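Putative peptide ABC-transport system periplasmic peptide-binding protein (Campylobacter jejuni, PDB 4OEV) binds nickel(II) outside the cytoplasm, as the solute-binding component of an ABC-type nickel importer. Local coordinates at residues F198-G210 against I217-F231. Residues are numbered along the deposited sequence; the frame is centred on the assembly and turned at random.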
loop_
_atom_site.group_PDB
_atom_site.type_symbol
_atom_site.label_atom_id
_atom_site.label_comp_id
_atom_site.label_asym_id
_atom_site.label_seq_id
_atom_site.Cartn_x
_atom_site.Cartn_y
_atom_site.Cartn_z
ATOM N N PHE A 198 -3.726 -7.319 14.288
ATOM C CA PHE A 198 -4.383 -6.348 13.415
ATOM C C PHE A 198 -5.213 -5.307 14.183
ATOM O O PHE A 198 -5.841 -4.444 13.565
ATOM C CB PHE A 198 -5.228 -7.081 12.341
ATOM C CG PHE A 198 -6.598 -7.622 12.806
ATOM C CD1 PHE A 198 -6.905 -7.857 14.147
ATOM C CD2 PHE A 198 -7.585 -7.916 11.845
ATOM C CE1 PHE A 198 -8.154 -8.358 14.529
ATOM C CE2 PHE A 198 -8.835 -8.419 12.218
ATOM C CZ PHE A 198 -9.124 -8.634 13.572
ATOM N N ASP A 199 -5.204 -5.388 15.511
ATOM C CA ASP A 199 -5.923 -4.434 16.372
ATOM C C ASP A 199 -4.906 -3.772 17.307
ATOM O O ASP A 199 -4.290 -4.462 18.098
ATOM C CB ASP A 199 -7.015 -5.155 17.163
ATOM C CG ASP A 199 -7.866 -4.215 18.030
ATOM O OD1 ASP A 199 -9.070 -4.508 18.181
ATOM O OD2 ASP A 199 -7.352 -3.192 18.550
ATOM N N PRO A 200 -4.692 -2.446 17.166
ATOM C CA PRO A 200 -3.667 -1.691 17.906
ATOM C C PRO A 200 -3.919 -1.630 19.430
ATOM O O PRO A 200 -2.967 -1.404 20.215
ATOM C CB PRO A 200 -3.761 -0.278 17.307
ATOM C CG PRO A 200 -5.257 -0.180 16.802
ATOM C CD PRO A 200 -5.543 -1.573 16.315
ATOM N N SER A 201 -5.155 -1.846 19.868
ATOM C CA SER A 201 -5.380 -1.876 21.311
ATOM C C SER A 201 -4.730 -3.156 21.875
ATOM O O SER A 201 -4.248 -3.197 23.014
ATOM C CB SER A 201 -6.890 -1.805 21.628
ATOM O OG SER A 201 -7.540 -3.001 21.225
ATOM N N ILE A 202 -4.695 -4.212 21.062
ATOM C CA ILE A 202 -4.051 -5.447 21.485
ATOM C C ILE A 202 -2.538 -5.287 21.388
ATOM O O ILE A 202 -1.818 -5.704 22.283
ATOM C CB ILE A 202 -4.548 -6.662 20.656
ATOM C CG1 ILE A 202 -6.029 -6.913 20.995
ATOM C CG2 ILE A 202 -3.687 -7.924 20.930
ATOM C CD1 ILE A 202 -6.627 -8.189 20.410
ATOM N N ALA A 203 -2.068 -4.641 20.322
ATOM C CA ALA A 203 -0.643 -4.336 20.182
ATOM C C ALA A 203 -0.153 -3.508 21.362
ATOM O O ALA A 203 0.909 -3.743 21.907
ATOM C CB ALA A 203 -0.390 -3.556 18.890
ATOM N N SER A 204 -0.956 -2.524 21.727
ATOM C CA SER A 204 -0.623 -1.601 22.792
ATOM C C SER A 204 -0.387 -2.377 24.082
ATOM O O SER A 204 0.617 -2.182 24.819
ATOM C CB SER A 204 -1.775 -0.575 22.899
ATOM O OG SER A 204 -1.466 0.435 23.822
ATOM N N ALA A 205 -1.285 -3.318 24.345
ATOM C CA ALA A 205 -1.210 -4.128 25.567
ATOM C C ALA A 205 -0.001 -5.020 25.573
ATOM O O ALA A 205 0.545 -5.336 26.630
ATOM C CB ALA A 205 -2.429 -4.960 25.711
ATOM N N GLU A 206 0.361 -5.530 24.395
ATOM C CA GLU A 206 1.481 -6.440 24.323
ATOM C C GLU A 206 2.801 -5.685 24.422
ATOM O O GLU A 206 3.807 -6.229 24.903
ATOM C CB GLU A 206 1.398 -7.301 23.059
ATOM C CG GLU A 206 0.243 -8.291 23.162
ATOM C CD GLU A 206 0.396 -9.526 22.311
ATOM O OE1 GLU A 206 1.501 -9.790 21.785
ATOM O OE2 GLU A 206 -0.605 -10.257 22.185
ATOM N N LEU A 207 2.819 -4.426 24.020
ATOM C CA LEU A 207 3.981 -3.610 24.331
ATOM C C LEU A 207 4.104 -3.504 25.842
ATOM O O LEU A 207 5.156 -3.786 26.419
ATOM C CB LEU A 207 3.870 -2.215 23.717
ATOM C CG LEU A 207 4.211 -2.164 22.227
ATOM C CD1 LEU A 207 3.753 -0.845 21.589
ATOM C CD2 LEU A 207 5.711 -2.398 22.048
ATOM N N LYS A 208 2.988 -3.151 26.485
ATOM C CA LYS A 208 2.984 -2.933 27.928
ATOM C C LYS A 208 3.342 -4.158 28.735
ATOM O O LYS A 208 4.087 -4.049 29.702
ATOM C CB LYS A 208 1.611 -2.409 28.354
ATOM C CG LYS A 208 1.398 -0.955 28.014
ATOM C CD LYS A 208 2.138 -0.032 29.010
ATOM C CE LYS A 208 1.879 1.445 28.674
ATOM N NZ LYS A 208 2.439 2.428 29.653
ATOM N N ASN A 209 2.876 -5.340 28.355
ATOM C CA ASN A 209 3.225 -6.516 29.158
ATOM C C ASN A 209 4.460 -7.283 28.625
ATOM O O ASN A 209 4.724 -8.413 29.037
ATOM C CB ASN A 209 2.012 -7.443 29.287
ATOM C CG ASN A 209 1.591 -8.067 27.975
ATOM O OD1 ASN A 209 2.364 -8.158 27.024
ATOM N ND2 ASN A 209 0.331 -8.480 27.910
ATOM N N GLY A 210 5.204 -6.654 27.717
ATOM C CA GLY A 210 6.477 -7.182 27.243
ATOM C C GLY A 210 6.413 -8.367 26.309
ATOM O O GLY A 210 7.396 -9.093 26.152
ATOM N N ILE A 217 1.287 2.156 16.424
ATOM C CA ILE A 217 0.164 2.399 17.340
ATOM C C ILE A 217 -0.701 3.602 16.937
ATOM O O ILE A 217 -0.195 4.721 16.760
ATOM C CB ILE A 217 0.678 2.629 18.783
ATOM C CG1 ILE A 217 1.442 1.413 19.280
ATOM C CG2 ILE A 217 -0.500 2.972 19.728
ATOM C CD1 ILE A 217 0.639 0.099 19.258
ATOM N N ASP A 218 -2.008 3.386 16.801
ATOM C CA ASP A 218 -2.899 4.499 16.473
ATOM C C ASP A 218 -2.787 5.686 17.429
ATOM O O ASP A 218 -2.616 5.520 18.641
ATOM C CB ASP A 218 -4.350 4.057 16.458
ATOM C CG ASP A 218 -5.236 5.119 15.869
ATOM O OD1 ASP A 218 -6.039 5.734 16.594
ATOM O OD2 ASP A 218 -5.108 5.351 14.648
ATOM N N VAL A 219 -2.906 6.887 16.869
ATOM C CA VAL A 219 -2.791 8.111 17.639
ATOM C C VAL A 219 -3.776 8.110 18.826
ATOM O O VAL A 219 -3.488 8.705 19.866
ATOM C CB VAL A 219 -3.008 9.346 16.713
ATOM C CG1 VAL A 219 -4.418 9.348 16.124
ATOM C CG2 VAL A 219 -2.767 10.622 17.444
ATOM N N SER A 220 -4.880 7.371 18.722
ATOM C CA SER A 220 -5.878 7.349 19.790
ATOM C C SER A 220 -5.386 6.638 21.042
ATOM O O SER A 220 -6.000 6.740 22.117
ATOM C CB SER A 220 -7.163 6.682 19.322
ATOM O OG SER A 220 -6.985 5.280 19.170
ATOM N N LEU A 221 -4.272 5.932 20.909
ATOM C CA LEU A 221 -3.766 5.111 21.991
ATOM C C LEU A 221 -2.411 5.563 22.492
ATOM O O LEU A 221 -1.886 4.954 23.410
ATOM C CB LEU A 221 -3.683 3.649 21.538
ATOM C CG LEU A 221 -5.037 3.000 21.255
ATOM C CD1 LEU A 221 -4.903 1.778 20.354
ATOM C CD2 LEU A 221 -5.730 2.622 22.564
ATOM N N LEU A 222 -1.871 6.652 21.935
ATOM C CA LEU A 222 -0.478 7.047 22.216
ATOM C C LEU A 222 -0.314 7.607 23.622
ATOM O O LEU A 222 0.797 7.618 24.214
ATOM C CB LEU A 222 -0.006 8.085 21.212
ATOM C CG LEU A 222 0.471 7.550 19.862
ATOM C CD1 LEU A 222 1.060 8.689 19.037
ATOM C CD2 LEU A 222 1.450 6.349 20.003
ATOM N N ASN A 223 -1.424 8.061 24.176
ATOM C CA ASN A 223 -1.334 8.650 25.502
ATOM C C ASN A 223 -0.800 7.672 26.549
ATOM O O ASN A 223 -0.140 8.089 27.501
ATOM C CB ASN A 223 -2.702 9.192 25.967
ATOM C CG ASN A 223 -3.097 10.488 25.275
ATOM O OD1 ASN A 223 -2.427 10.944 24.343
ATOM N ND2 ASN A 223 -4.192 11.114 25.763
ATOM N N ILE A 224 -1.065 6.379 26.409
ATOM C CA ILE A 224 -0.540 5.497 27.438
ATOM C C ILE A 224 0.956 5.173 27.258
ATOM O O ILE A 224 1.501 4.444 28.086
ATOM C CB ILE A 224 -1.322 4.183 27.538
ATOM C CG1 ILE A 224 -1.079 3.322 26.297
ATOM C CG2 ILE A 224 -2.807 4.468 27.726
ATOM C CD1 ILE A 224 -1.533 1.887 26.480
ATOM N N PHE A 225 1.601 5.715 26.208
ATOM C CA PHE A 225 3.067 5.543 26.015
ATOM C C PHE A 225 3.880 6.845 26.180
ATOM O O PHE A 225 5.089 6.795 26.461
ATOM C CB PHE A 225 3.364 4.940 24.625
ATOM C CG PHE A 225 2.896 3.536 24.499
ATOM C CD1 PHE A 225 3.574 2.509 25.127
ATOM C CD2 PHE A 225 1.705 3.249 23.821
ATOM C CE1 PHE A 225 3.108 1.207 25.061
ATOM C CE2 PHE A 225 1.236 1.943 23.744
ATOM C CZ PHE A 225 1.915 0.928 24.365
ATOM N N LYS A 226 3.236 8.005 26.007
ATOM C CA LYS A 226 3.961 9.286 26.032
ATOM C C LYS A 226 4.652 9.559 27.358
ATOM O O LYS A 226 5.635 10.294 27.388
ATOM C CB LYS A 226 3.025 10.452 25.736
ATOM C CG LYS A 226 2.621 10.615 24.258
ATOM C CD LYS A 226 1.349 11.498 24.169
ATOM C CE LYS A 226 1.547 12.784 23.367
ATOM N NZ LYS A 226 0.662 12.775 22.130
ATOM N N ASN A 227 4.160 8.981 28.457
ATOM C CA ASN A 227 4.805 9.239 29.747
ATOM C C ASN A 227 5.493 7.999 30.344
ATOM O O ASN A 227 5.795 7.952 31.541
ATOM C CB ASN A 227 3.790 9.805 30.757
ATOM C CG ASN A 227 4.409 10.846 31.627
ATOM O OD1 ASN A 227 5.057 11.766 31.118
ATOM N ND2 ASN A 227 4.305 10.679 32.953
ATOM N N ASP A 228 5.715 6.993 29.502
ATOM C CA ASP A 228 6.342 5.745 29.905
ATOM C C ASP A 228 7.769 5.699 29.379
ATOM O O ASP A 228 8.011 5.513 28.176
ATOM C CB ASP A 228 5.540 4.537 29.377
ATOM C CG ASP A 228 5.970 3.199 30.012
ATOM O OD1 ASP A 228 5.136 2.275 30.024
ATOM O OD2 ASP A 228 7.128 3.047 30.479
ATOM N N GLU A 229 8.721 5.839 30.291
ATOM C CA GLU A 229 10.148 5.893 29.913
ATOM C C GLU A 229 10.646 4.574 29.333
ATOM O O GLU A 229 11.808 4.483 28.844
ATOM C CB GLU A 229 11.026 6.306 31.131
ATOM C CG GLU A 229 10.556 5.790 32.504
ATOM C CD GLU A 229 9.159 6.362 32.972
ATOM O OE1 GLU A 229 8.697 7.435 32.501
ATOM O OE2 GLU A 229 8.497 5.703 33.798
ATOM N N ASN A 230 9.842 3.522 29.452
ATOM C CA ASN A 230 10.285 2.231 28.938
ATOM C C ASN A 230 10.186 2.171 27.436
ATOM O O ASN A 230 10.756 1.262 26.821
ATOM C CB ASN A 230 9.506 1.079 29.581
ATOM C CG ASN A 230 9.862 0.884 31.065
ATOM O OD1 ASN A 230 11.047 0.815 31.436
ATOM N ND2 ASN A 230 8.841 0.810 31.919
ATOM N N PHE A 231 9.517 3.163 26.841
ATOM C CA PHE A 231 9.270 3.181 25.411
ATOM C C PHE A 231 9.681 4.480 24.745
ATOM O O PHE A 231 9.658 5.540 25.361
ATOM C CB PHE A 231 7.779 2.925 25.122
ATOM C CG PHE A 231 7.292 1.631 25.680
ATOM C CD1 PHE A 231 7.458 0.459 24.964
ATOM C CD2 PHE A 231 6.702 1.580 26.942
ATOM C CE1 PHE A 231 7.016 -0.749 25.471
ATOM C CE2 PHE A 231 6.273 0.368 27.465
ATOM C CZ PHE A 231 6.431 -0.800 26.719
#
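Helix 200-208 of this family 5 solute-binding protein packs against the connection between strands 214-216 and 231-236, which folds back over it, and K208, in the last turn of the helix, reaches across to I224 and D228. Its side chain bends at chi2 (-77°) and slides past the ring of F225, bringing CE within 3.8 Å of F225 CE1. NZ then gives two bonds. One meets the backbone carbonyl of I224 almost head-on, with NZ 2.7 Å from I224 O; the other is a salt bridge to D228, where OD1 receives it on its anti lone pair. The other carboxylate oxygen, D228 OD2, accepts from N230 N in an Asx turn, which helps fix the orientation of the carboxylate that K208 grips.

Both segments lie against the antiparallel sheet that contains strands 454-467 and 231-236: L207 and I217 touch V465, and F225 touches I233. Between helix and connection, L207 meets F225, I217 and F231. Its CB sits 3.8 Å from F225 CE1. L207 and I217 reach toward each other tip to tip, L207 CD1 lying 4.0 Å from I217 CG1. F231 brings its ring edge up to the last turn of the helix, CZ standing 3.3 Å from L207 O, while F225 CE1 lies over the centre of one face of the F231 ring.

S204 OG, swung anti to its own nitrogen (chi1 -174°), is wedged at the edge of the F225 ring near I224 CD1, buried with no polar partner. At the helix start, capped by D199, the L221 side chain crosses the P200 ring at about a right angle, L221 CD1 lying 3.8 Å from P200 CB, and P342 touches P200 from helix 342-357.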